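Local coordinates for MAU2 chromatid cohesion factor homolog (Saccharomyces cerevisiae, PDB 4XDN), which forms a complex with SCC2 that is required for cohesin to associate with chromosomes, and so takes part in sister chromatid cohesion, at residues Y332-Y337 with K557-L562; Q58-M63 with S368-D373. One frame throughout, in Å; residues are numbered along the deposited sequence.

Contact 1: residues Y332-Y337 with K557-L562; sequences YIVNCY and KLKKAL. With SO4 (sulfate ion), chain F.
Two bends late in the K559 chain, at chi3 (71°) and chi4 (78°), bring its ammonium round to the carbonyl oxygen of N335, whose own CG lies opposite the carbonyl carbon and beside the backbone N. The amide of N335 uses both of its ends. K559 NZ meets N335 OD1 at 2.9 Å, lying in the carbonyl plane on a lone pair with a C=O...N angle of 126°. N335 ND2 faces a sulfate ion, probably from the crystallisation liquor; its approach to O4 is so short that the exact placing is doubtful. The backbone K560 N gives sulfate O4 an almost straight bond of 2.9 Å, and K559 NZ reaches sulfate O2 at 3.1 Å. Lysine suits this place because its amine can serve the asparagine and the anion together, while its methylenes stay apolar: K559 CE presses on V334 CG1 at 3.3 Å. A methionine here would probably leave N335 OD1 without the lysine donor and the sulfate short of a positive charge. K560 centres an inverse gamma turn, closed by A561 N bonding to K559 O. Beyond it the small A561 admits V334, with V334 CG2 against A561 CB at 3.4 Å, and a water links V334 O to L562 N at the start of a helix. Y337 sets CE1 beside L562 CB. The contact thus joins the loop between helices 317-331 and 339-360 to the one leading into helix 562-575; helix 499-513 touches K559, and aromatic packing from another protein's chain reaches V334 and A561.

Contact 2: residues Q58-M63 with S368-D373; sequences QYYGLM and SMNELD
The side chain of M369 lies over one face of the Y59 ring, with M369 CB above the rim and 3.4 Å from Y59 CZ. Its sulfur stays above the same ring, M369 SD standing 4.4 Å from the Y59 centroid, a Met-aromatic contact added to the CH-pi contact of CB. A bend at the last torsion (chi3 70°) then swings the methyl across to the second tyrosine, where M369 CE comes within 3.8 Å of Y60 CZ. A long, flexible thioether suits this place, since it can lie along one ring and still reach the next. The two tyrosines also lean on each other: the CD2 rim of Y59 meets a face of Y60.

Both hydroxyls point at the beginning of helix 369-398. S368 is its N-cap, and S368 OG accepts from N370 N at 3.1 Å. The backbone N-H of M369, in the first turn where no earlier carbonyl of the helix can serve it, instead gives a nearly straight bond of 2.9 Å from M369 N to Y59 OH, so that a side chain of helix 53-76 helps to close the end of another helix. The axes of the two short helical segments come within 13.2 Å, with 134° between their N-to-C directions, a gap that tyrosines are long enough to bridge.

N370 turns its amide to within 25° of the Y60 ring plane, and N370 ND2 donates in its own amide plane to Y60 OH at 3.0 Å. The Y60 hydroxyl is further hydrogen-bonded to the backbone of another protein's chain, to which the D373 carboxylate is also hydrogen-bonded. E98, from helix 81-98, divides its carboxylate, OE1 bonding Y59 OH and OE2 bonding S368 OG.

Overall arrangement
The two contacts lie on opposite sides of the chain's centre, their own centres 46 Å apart and their nearest atoms about 25 Å apart. Their segments alternate along the sequence: 58-63, 332-337, 368-373, 557-562. Helix 369-398 connects them, for contact 2 grips its first turn while I333 and C336 of contact 1 pack on residues near its far end. Contact 2 therefore ties that helix to the N-terminal helices, and contact 1 ties the loop before helix 339-360 to the loop that leads into helix 562-575, in the C-terminal part of a largely helical, elongated chain. Another protein's chain touches both places, consistent with a partner that follows the fold over a long path.

Contact 1: residues Y332-Y337 with K557-L562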
ATOM      1  N   TYR A 332       6.957   9.057 -12.505  1.00 32.95           N
ATOM      2  CA  TYR A 332       7.551   9.390 -13.797  1.00 36.08           C
ATOM      3  C   TYR A 332       7.516   8.235 -14.798  1.00 36.83           C
ATOM      4  O   TYR A 332       7.914   8.406 -15.952  1.00 37.93           O
ATOM      5  CB  TYR A 332       9.006   9.832 -13.620  1.00 38.08           C
ATOM      6  CG  TYR A 332       9.217  11.097 -12.812  1.00 39.74           C
ATOM      7  CD1 TYR A 332       8.219  12.054 -12.694  1.00 40.08           C
ATOM      8  CD2 TYR A 332      10.430  11.335 -12.181  1.00 40.10           C
ATOM      9  CE1 TYR A 332       8.425  13.209 -11.961  1.00 39.55           C
ATOM     10  CE2 TYR A 332      10.643  12.484 -11.449  1.00 39.44           C
ATOM     11  CZ  TYR A 332       9.639  13.418 -11.341  1.00 38.18           C
ATOM     12  OH  TYR A 332       9.852  14.561 -10.609  1.00 37.81           O
ATOM     13  N   ILE A 333       7.062   7.062 -14.363  1.00 33.51           N
ATOM     14  CA  ILE A 333       7.057   5.879 -15.224  1.00 34.76           C
ATOM     15  C   ILE A 333       6.307   6.143 -16.523  1.00 36.18           C
ATOM     16  O   ILE A 333       6.805   5.837 -17.609  1.00 36.21           O
ATOM     17  CB  ILE A 333       6.410   4.663 -14.526  1.00 35.44           C
ATOM     18  CG1 ILE A 333       7.160   4.308 -13.238  1.00 34.61           C
ATOM     19  CG2 ILE A 333       6.357   3.458 -15.466  1.00 34.30           C
ATOM     20  CD1 ILE A 333       8.533   3.710 -13.445  1.00 39.11           C
ATOM     21  N   VAL A 334       5.109   6.712 -16.402  1.00 35.80           N
ATOM     22  CA  VAL A 334       4.235   6.930 -17.552  1.00 37.61           C
ATOM     23  C   VAL A 334       4.898   7.842 -18.581  1.00 39.15           C
ATOM     24  O   VAL A 334       4.657   7.713 -19.779  1.00 44.83           O
ATOM     25  CB  VAL A 334       2.871   7.531 -17.115  1.00 47.31           C
ATOM     26  CG1 VAL A 334       3.044   8.938 -16.543  1.00 48.14           C
ATOM     27  CG2 VAL A 334       1.888   7.531 -18.274  1.00 46.75           C
ATOM     28  N   ASN A 335       5.746   8.751 -18.112  1.00 39.14           N
ATOM     29  CA  ASN A 335       6.476   9.640 -19.009  1.00 42.86           C
ATOM     30  C   ASN A 335       7.412   8.840 -19.920  1.00 46.25           C
ATOM     31  O   ASN A 335       7.482   9.092 -21.123  1.00 51.20           O
ATOM     32  CB  ASN A 335       7.260  10.682 -18.211  1.00 42.14           C
ATOM     33  CG  ASN A 335       6.363  11.588 -17.391  1.00 41.34           C
ATOM     34  OD1 ASN A 335       6.038  11.294 -16.239  1.00 37.21           O
ATOM     35  ND2 ASN A 335       5.962  12.705 -17.984  1.00 42.94           N
ATOM     36  N   CYS A 336       8.142   7.897 -19.324  1.00 44.46           N
ATOM     37  CA  CYS A 336       8.797   6.802 -20.051  1.00 42.65           C
ATOM     38  C   CYS A 336      10.008   7.189 -20.908  1.00 44.63           C
ATOM     39  O   CYS A 336      11.134   6.814 -20.594  1.00 45.67           O
ATOM     40  CB  CYS A 336       7.766   6.097 -20.941  1.00 42.97           C
ATOM     41  SG  CYS A 336       8.404   4.685 -21.848  1.00 53.30           S
ATOM     42  N   TYR A 337       9.776   7.916 -21.997  1.00 45.38           N
ATOM     43  CA  TYR A 337      10.805   8.122 -23.019  1.00 48.95           C
ATOM     44  C   TYR A 337      11.578   9.432 -22.855  1.00 51.60           C
ATOM     45  O   TYR A 337      12.675   9.584 -23.394  1.00 51.14           O
ATOM     46  CB  TYR A 337      10.165   8.086 -24.410  1.00 48.86           C
ATOM     47  CG  TYR A 337       9.172   9.201 -24.639  1.00 51.91           C
ATOM     48  CD1 TYR A 337       7.847   9.072 -24.242  1.00 51.39           C
ATOM     49  CD2 TYR A 337       9.561  10.388 -25.241  1.00 54.49           C
ATOM     50  CE1 TYR A 337       6.941  10.089 -24.439  1.00 53.91           C
ATOM     51  CE2 TYR A 337       8.658  11.412 -25.444  1.00 56.68           C
ATOM     52  CZ  TYR A 337       7.350  11.256 -25.043  1.00 57.10           C
ATOM     53  OH  TYR A 337       6.451  12.275 -25.246  1.00 61.05           O
ATOM     54  N   LYS A 557      -5.722  18.446 -16.888  1.00 51.38           N
ATOM     55  CA  LYS A 557      -4.382  18.320 -17.438  1.00 51.68           C
ATOM     56  C   LYS A 557      -3.906  16.878 -17.359  1.00 45.83           C
ATOM     57  O   LYS A 557      -3.909  16.268 -16.291  1.00 44.19           O
ATOM     58  CB  LYS A 557      -3.414  19.238 -16.692  1.00 59.38           C
ATOM     59  CG  LYS A 557      -2.118  19.526 -17.440  1.00 65.34           C
ATOM     60  CD  LYS A 557      -1.152  20.319 -16.570  1.00 71.62           C
ATOM     61  CE  LYS A 557      -0.028  20.935 -17.389  1.00 73.91           C
ATOM     62  NZ  LYS A 557       0.841  21.810 -16.550  1.00 76.95           N
ATOM     63  N   LEU A 558      -3.506  16.336 -18.504  1.00 44.92           N
ATOM     64  CA  LEU A 558      -2.983  14.980 -18.574  1.00 44.25           C
ATOM     65  C   LEU A 558      -1.465  14.991 -18.537  1.00 46.10           C
ATOM     66  O   LEU A 558      -0.828  15.809 -19.202  1.00 45.19           O
ATOM     67  CB  LEU A 558      -3.463  14.284 -19.849  1.00 41.85           C
ATOM     68  CG  LEU A 558      -4.973  14.083 -19.977  1.00 42.36           C
ATOM     69  CD1 LEU A 558      -5.314  13.519 -21.342  1.00 40.02           C
ATOM     70  CD2 LEU A 558      -5.485  13.169 -18.874  1.00 42.73           C
ATOM     71  N   LYS A 559      -0.888  14.086 -17.755  1.00 46.72           N
ATOM     72  CA  LYS A 559       0.544  13.845 -17.824  1.00 49.37           C
ATOM     73  C   LYS A 559       0.889  13.417 -19.244  1.00 47.12           C
ATOM     74  O   LYS A 559       0.029  12.926 -19.976  1.00 46.35           O
ATOM     75  CB  LYS A 559       0.976  12.777 -16.822  1.00 53.32           C
ATOM     76  CG  LYS A 559       1.306  13.315 -15.438  1.00 60.64           C
ATOM     77  CD  LYS A 559       1.895  12.236 -14.543  1.00 65.79           C
ATOM     78  CE  LYS A 559       3.307  11.847 -14.970  1.00 69.25           C
ATOM     79  NZ  LYS A 559       4.342  12.833 -14.538  1.00 72.15           N
ATOM     80  N   LYS A 560       2.145  13.598 -19.635  1.00 46.38           N
ATOM     81  CA  LYS A 560       2.551  13.334 -21.011  1.00 45.77           C
ATOM     82  C   LYS A 560       2.643  11.837 -21.296  1.00 43.67           C
ATOM     83  O   LYS A 560       3.682  11.340 -21.730  1.00 45.61           O
ATOM     84  CB  LYS A 560       3.889  14.012 -21.306  1.00 48.43           C
ATOM     85  CG  LYS A 560       3.883  15.515 -21.038  1.00 53.63           C
ATOM     86  CD  LYS A 560       5.252  16.152 -21.251  1.00 59.83           C
ATOM     87  CE  LYS A 560       6.325  15.497 -20.390  1.00 64.77           C
ATOM     88  NZ  LYS A 560       7.408  16.448 -20.010  1.00 69.37           N
ATOM     89  N   ALA A 561       1.553  11.121 -21.041  1.00 39.29           N
ATOM     90  CA  ALA A 561       1.433   9.739 -21.476  1.00 37.03           C
ATOM     91  C   ALA A 561       1.308   9.742 -22.990  1.00 35.48           C
ATOM     92  O   ALA A 561       0.328  10.255 -23.529  1.00 35.35           O
ATOM     93  CB  ALA A 561       0.235   9.071 -20.831  1.00 37.15           C
ATOM     94  N   LEU A 562       2.300   9.174 -23.670  1.00 34.81           N
ATOM     95  CA  LEU A 562       2.390   9.282 -25.121  1.00 32.30           C
ATOM     96  C   LEU A 562       1.130   8.810 -25.831  1.00 31.42           C
ATOM     97  O   LEU A 562       0.514   9.576 -26.570  1.00 30.23           O
ATOM     98  CB  LEU A 562       3.584   8.485 -25.646  1.00 32.31           C
ATOM     99  CG  LEU A 562       3.807   8.585 -27.159  1.00 32.29           C
ATOM    100  CD1 LEU A 562       4.198  10.002 -27.552  1.00 31.16           C
ATOM    101  CD2 LEU A 562       4.860   7.595 -27.604  1.00 33.59           C
TER
HETATM  102  S   SO4 F 704       4.142  15.782 -17.114  1.00 57.12           S
HETATM  103  O1  SO4 F 704       5.286  16.540 -17.611  1.00 56.18           O
HETATM  104  O2  SO4 F 704       4.231  15.670 -15.661  1.00 58.17           O
HETATM  105  O3  SO4 F 704       2.908  16.475 -17.474  1.00 60.75           O
HETATM  106  O4  SO4 F 704       4.135  14.450 -17.710  1.00 55.67           O
HETATM  107  O   HOH W   1       3.895   7.084 -22.193  1.00 25.64           O

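Contact 2: residues Q58-M63 with S368-D373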
ATOM      1  N   GLN A  58      19.389 -19.888  20.064  1.00 36.51           N
ATOM      2  CA  GLN A  58      19.948 -19.100  21.154  1.00 37.46           C
ATOM      3  C   GLN A  58      19.071 -17.895  21.464  1.00 32.47           C
ATOM      4  O   GLN A  58      18.842 -17.570  22.629  1.00 28.15           O
ATOM      5  CB  GLN A  58      21.364 -18.636  20.813  1.00 42.71           C
ATOM      6  CG  GLN A  58      22.346 -19.770  20.587  1.00 50.37           C
ATOM      7  CD  GLN A  58      23.644 -19.568  21.335  1.00 57.22           C
ATOM      8  OE1 GLN A  58      23.655 -19.448  22.562  1.00 60.02           O
ATOM      9  NE2 GLN A  58      24.749 -19.524  20.601  1.00 58.69           N
ATOM     10  N   TYR A  59      18.587 -17.232  20.418  1.00 29.56           N
ATOM     11  CA  TYR A  59      17.725 -16.071  20.590  1.00 29.79           C
ATOM     12  C   TYR A  59      16.467 -16.442  21.362  1.00 27.88           C
ATOM     13  O   TYR A  59      16.095 -15.770  22.320  1.00 27.70           O
ATOM     14  CB  TYR A  59      17.342 -15.470  19.237  1.00 30.28           C
ATOM     15  CG  TYR A  59      16.284 -14.393  19.337  1.00 29.12           C
ATOM     16  CD1 TYR A  59      16.628 -13.074  19.601  1.00 28.96           C
ATOM     17  CD2 TYR A  59      14.938 -14.696  19.171  1.00 28.89           C
ATOM     18  CE1 TYR A  59      15.665 -12.088  19.695  1.00 27.31           C
ATOM     19  CE2 TYR A  59      13.967 -13.716  19.265  1.00 25.13           C
ATOM     20  CZ  TYR A  59      14.336 -12.415  19.527  1.00 26.54           C
ATOM     21  OH  TYR A  59      13.370 -11.436  19.620  1.00 30.37           O
ATOM     22  N   TYR A  60      15.814 -17.516  20.939  1.00 23.35           N
ATOM     23  CA  TYR A  60      14.584 -17.951  21.580  1.00 24.18           C
ATOM     24  C   TYR A  60      14.879 -18.696  22.880  1.00 26.95           C
ATOM     25  O   TYR A  60      14.017 -18.801  23.750  1.00 29.85           O
ATOM     26  CB  TYR A  60      13.768 -18.825  20.623  1.00 24.38           C
ATOM     27  CG  TYR A  60      12.941 -18.035  19.631  1.00 26.46           C
ATOM     28  CD1 TYR A  60      12.228 -16.912  20.030  1.00 28.72           C
ATOM     29  CD2 TYR A  60      12.873 -18.408  18.295  1.00 28.85           C
ATOM     30  CE1 TYR A  60      11.475 -16.185  19.137  1.00 27.93           C
ATOM     31  CE2 TYR A  60      12.118 -17.684  17.390  1.00 27.81           C
ATOM     32  CZ  TYR A  60      11.420 -16.572  17.820  1.00 26.43           C
ATOM     33  OH  TYR A  60      10.662 -15.840  16.938  1.00 27.33           O
ATOM     34  N   GLY A  61      16.100 -19.202  23.013  1.00 28.22           N
ATOM     35  CA  GLY A  61      16.542 -19.782  24.265  1.00 27.74           C
ATOM     36  C   GLY A  61      16.534 -18.721  25.348  1.00 29.10           C
ATOM     37  O   GLY A  61      16.113 -18.969  26.480  1.00 30.06           O
ATOM     38  N   LEU A  62      16.989 -17.524  24.990  1.00 27.45           N
ATOM     39  CA  LEU A  62      16.999 -16.398  25.913  1.00 25.60           C
ATOM     40  C   LEU A  62      15.581 -15.951  26.253  1.00 26.98           C
ATOM     41  O   LEU A  62      15.265 -15.704  27.417  1.00 25.70           O
ATOM     42  CB  LEU A  62      17.789 -15.231  25.320  1.00 25.55           C
ATOM     43  CG  LEU A  62      19.295 -15.465  25.164  1.00 29.24           C
ATOM     44  CD1 LEU A  62      19.900 -14.427  24.239  1.00 28.88           C
ATOM     45  CD2 LEU A  62      19.984 -15.441  26.522  1.00 31.39           C
ATOM     46  N   MET A  63      14.729 -15.847  25.235  1.00 27.22           N
ATOM     47  CA  MET A  63      13.347 -15.425  25.442  1.00 26.26           C
ATOM     48  C   MET A  63      12.593 -16.432  26.297  1.00 26.40           C
ATOM     49  O   MET A  63      11.771 -16.061  27.133  1.00 27.32           O
ATOM     50  CB  MET A  63      12.632 -15.242  24.103  1.00 23.80           C
ATOM     51  CG  MET A  63      13.098 -14.037  23.306  1.00 23.68           C
ATOM     52  SD  MET A  63      12.940 -12.491  24.221  1.00 29.56           S
ATOM     53  CE  MET A  63      13.338 -11.305  22.937  1.00 29.38           C
ATOM     54  N   SER A 368      12.109  -6.828  19.080  1.00 29.05           N
ATOM     55  CA  SER A 368      12.065  -8.243  18.756  1.00 27.76           C
ATOM     56  C   SER A 368      12.738  -8.521  17.421  1.00 30.52           C
ATOM     57  O   SER A 368      12.691  -7.698  16.502  1.00 29.11           O
ATOM     58  CB  SER A 368      10.617  -8.733  18.718  1.00 25.28           C
ATOM     59  OG  SER A 368      10.557 -10.115  18.423  1.00 27.89           O
ATOM     60  N   MET A 369      13.382  -9.679  17.326  1.00 32.43           N
ATOM     61  CA  MET A 369      13.879 -10.165  16.051  1.00 31.32           C
ATOM     62  C   MET A 369      12.740 -10.160  15.037  1.00 28.67           C
ATOM     63  O   MET A 369      12.940  -9.876  13.859  1.00 26.05           O
ATOM     64  CB  MET A 369      14.457 -11.572  16.205  1.00 32.19           C
ATOM     65  CG  MET A 369      14.879 -12.245  14.898  1.00 31.43           C
ATOM     66  SD  MET A 369      14.975 -14.034  15.066  1.00 43.19           S
ATOM     67  CE  MET A 369      13.237 -14.450  15.223  1.00 34.33           C
ATOM     68  N   ASN A 370      11.538 -10.471  15.512  1.00 25.58           N
ATOM     69  CA  ASN A 370      10.374 -10.569  14.645  1.00 26.92           C
ATOM     70  C   ASN A 370       9.921  -9.208  14.118  1.00 28.52           C
ATOM     71  O   ASN A 370       9.301  -9.124  13.060  1.00 28.57           O
ATOM     72  CB  ASN A 370       9.233 -11.260  15.388  1.00 26.60           C
ATOM     73  CG  ASN A 370       9.565 -12.698  15.748  1.00 29.45           C
ATOM     74  OD1 ASN A 370       9.695 -13.555  14.872  1.00 31.40           O
ATOM     75  ND2 ASN A 370       9.700 -12.971  17.041  1.00 31.01           N
ATOM     76  N   GLU A 371      10.231  -8.144  14.851  1.00 28.84           N
ATOM     77  CA  GLU A 371       9.995  -6.794  14.355  1.00 29.68           C
ATOM     78  C   GLU A 371      10.955  -6.500  13.207  1.00 29.48           C
ATOM     79  O   GLU A 371      10.555  -5.962  12.175  1.00 25.65           O
ATOM     80  CB  GLU A 371      10.159  -5.758  15.471  1.00 36.17           C
ATOM     81  CG  GLU A 371      10.128  -4.305  14.996  1.00 45.99           C
ATOM     82  CD  GLU A 371       8.861  -3.952  14.230  1.00 55.74           C
ATOM     83  OE1 GLU A 371       7.803  -4.561  14.501  1.00 59.72           O
ATOM     84  OE2 GLU A 371       8.924  -3.061  13.354  1.00 59.03           O
ATOM     85  N   LEU A 372      12.222  -6.858  13.389  1.00 29.00           N
ATOM     86  CA  LEU A 372      13.211  -6.678  12.336  1.00 31.29           C
ATOM     87  C   LEU A 372      12.850  -7.544  11.135  1.00 29.21           C
ATOM     88  O   LEU A 372      13.074  -7.156   9.991  1.00 27.73           O
ATOM     89  CB  LEU A 372      14.612  -7.026  12.837  1.00 33.09           C
ATOM     90  CG  LEU A 372      15.110  -6.289  14.083  1.00 34.54           C
ATOM     91  CD1 LEU A 372      16.561  -6.660  14.363  1.00 35.68           C
ATOM     92  CD2 LEU A 372      14.961  -4.779  13.950  1.00 34.64           C
ATOM     93  N   ASP A 373      12.282  -8.714  11.409  1.00 27.33           N
ATOM     94  CA  ASP A 373      11.873  -9.638  10.359  1.00 27.36           C
ATOM     95  C   ASP A 373      10.804  -9.015   9.463  1.00 29.72           C
ATOM     96  O   ASP A 373      10.857  -9.142   8.241  1.00 27.97           O
ATOM     97  CB  ASP A 373      11.354 -10.942  10.971  1.00 27.52           C
ATOM     98  CG  ASP A 373      10.911 -11.946   9.922  1.00 28.82           C
ATOM     99  OD1 ASP A 373      11.513 -11.973   8.830  1.00 30.94           O
ATOM    100  OD2 ASP A 373       9.961 -12.710  10.191  1.00 27.68           O
TER